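Local coordinates for 2-keto acid:ferredoxin oxidoreductase subunit alpha (Pyrococcus furiosus, PDB 4WBX), which probably serves as the alpha subunit of a 2-oxoglutarate:ferredoxin oxidoreductase, which makes succinyl-CoA and reduced ferredoxin from 2-oxoglutarate and CoA, at the interface of chains A and B. Sequence-based numbering; all coordinates share one arbitrary frame. Chains: chain A/B, 2-keto acid:ferredoxin oxidoreductase subunit alpha.

The interface of chains A and B. Residues chain A 358, 361-362; chain B 144, 333, 362.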
loop_
_atom_site.group_PDB
_atom_site.type_symbol
_atom_site.label_atom_id
_atom_site.label_comp_id
_atom_site.label_asym_id
_atom_site.label_seq_id
_atom_site.Cartn_x
_atom_site.Cartn_y
_atom_site.Cartn_z
ATOM N N HIS A 358 6.748 -25.891 -17.895
ATOM C CA HIS A 358 8.148 -25.835 -17.484
ATOM C C HIS A 358 8.450 -26.865 -16.420
ATOM O O HIS A 358 9.486 -27.506 -16.468
ATOM C CB HIS A 358 8.522 -24.446 -16.960
ATOM C CG HIS A 358 8.535 -23.378 -18.009
ATOM N ND1 HIS A 358 9.685 -23.001 -18.670
ATOM C CD2 HIS A 358 7.546 -22.591 -18.496
ATOM C CE1 HIS A 358 9.398 -22.039 -19.529
ATOM N NE2 HIS A 358 8.106 -21.769 -19.444
ATOM N N LYS A 361 8.618 -30.289 -18.265
ATOM C CA LYS A 361 9.889 -30.468 -18.978
ATOM C C LYS A 361 11.107 -30.619 -18.041
ATOM O O LYS A 361 12.048 -31.358 -18.345
ATOM C CB LYS A 361 10.130 -29.312 -19.956
ATOM C CG LYS A 361 11.397 -29.495 -20.789
ATOM C CD LYS A 361 11.177 -29.215 -22.267
ATOM C CE LYS A 361 12.248 -29.894 -23.123
ATOM N NZ LYS A 361 12.148 -29.478 -24.553
ATOM N N GLU A 362 11.099 -29.939 -16.904
ATOM C CA GLU A 362 12.178 -30.112 -15.946
ATOM C C GLU A 362 11.991 -31.447 -15.231
ATOM O O GLU A 362 12.951 -32.053 -14.742
ATOM C CB GLU A 362 12.220 -28.955 -14.948
ATOM C CG GLU A 362 13.155 -29.166 -13.754
ATOM C CD GLU A 362 13.081 -28.031 -12.751
ATOM O OE1 GLU A 362 12.514 -26.969 -13.102
ATOM O OE2 GLU A 362 13.581 -28.193 -11.613
ATOM N N TRP B 144 9.173 -14.445 -12.317
ATOM C CA TRP B 144 7.790 -14.903 -12.248
ATOM C C TRP B 144 6.904 -14.195 -11.207
ATOM O O TRP B 144 5.811 -14.674 -10.904
ATOM C CB TRP B 144 7.761 -16.388 -11.913
ATOM C CG TRP B 144 8.402 -17.348 -12.864
ATOM C CD1 TRP B 144 9.518 -18.103 -12.632
ATOM C CD2 TRP B 144 7.911 -17.739 -14.153
ATOM N NE1 TRP B 144 9.773 -18.906 -13.711
ATOM C CE2 TRP B 144 8.799 -18.709 -14.659
ATOM C CE3 TRP B 144 6.810 -17.355 -14.936
ATOM C CZ2 TRP B 144 8.626 -19.302 -15.917
ATOM C CZ3 TRP B 144 6.641 -17.941 -16.187
ATOM C CH2 TRP B 144 7.543 -18.905 -16.662
ATOM N N PHE B 333 17.582 -21.705 -23.206
ATOM C CA PHE B 333 17.524 -23.068 -22.698
ATOM C C PHE B 333 18.390 -24.009 -23.552
ATOM O O PHE B 333 19.146 -24.830 -23.014
ATOM C CB PHE B 333 16.063 -23.550 -22.634
ATOM C CG PHE B 333 15.289 -23.013 -21.440
ATOM C CD1 PHE B 333 15.369 -23.645 -20.197
ATOM C CD2 PHE B 333 14.481 -21.883 -21.557
ATOM C CE1 PHE B 333 14.657 -23.163 -19.093
ATOM C CE2 PHE B 333 13.770 -21.393 -20.454
ATOM C CZ PHE B 333 13.861 -22.037 -19.223
ATOM N N GLU B 362 16.348 -27.817 -16.253
ATOM C CA GLU B 362 15.352 -27.820 -17.312
ATOM C C GLU B 362 16.050 -27.559 -18.644
ATOM O O GLU B 362 15.567 -27.958 -19.710
ATOM C CB GLU B 362 14.265 -26.777 -17.048
ATOM C CG GLU B 362 13.312 -26.528 -18.219
ATOM C CD GLU B 362 12.319 -25.418 -17.934
ATOM O OE1 GLU B 362 12.196 -25.027 -16.749
ATOM O OE2 GLU B 362 11.664 -24.930 -18.885
#
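B:Glu362 reaches over to A:His358 and puts its carboxylate against the imidazole, and this is the tight part of the contact. The ring nitrogen ND1 of A:His358 donates a hydrogen bond of 2.8 Å to the carboxylate oxygen OE2 of B:Glu362, which receives it on its syn lone pair. The bond is somewhat bent, 143° at the hydrogen, and OE2 lies tilted from the imidazole plane. With CG anti to its backbone N (chi1 170°) and an extended chain beyond, B:Glu362 carries its carboxylate across to the edge of the imidazole. Its other oxygen, OE1, rests 3.7 Å from CB of A:His358. On one face of the imidazole, toward its rim, the six-membered ring of B:Trp144 packs edge-to-face, with CH2 of B:Trp144 4.0 Å from NE2 of A:His358. An alanine in place of A:His358 would probably leave the B:Glu362 carboxylate without its donor and the B:Trp144 rim without its ring partner.

Near the two-fold axis, CB of A:Glu362 meets CB of B:Glu362 at 3.7 Å. Their carboxylates approach as like charges, which the histidine bond may ease. The flanks are looser: CG of A:Lys361 stays 4.4 Å from CG of B:Glu362, and CZ of B:Phe333 comes to 4.3 Å from ND1 of A:His358.

Helix 356-363 of each chain supplies histidine and glutamate, and two-fold symmetry repeats the pairing; B:Trp144 ends helix 139-144, and B:Phe333 begins helix 333-341. This alpha-alpha interface may not occur in the KorA-KorD heterotetramer.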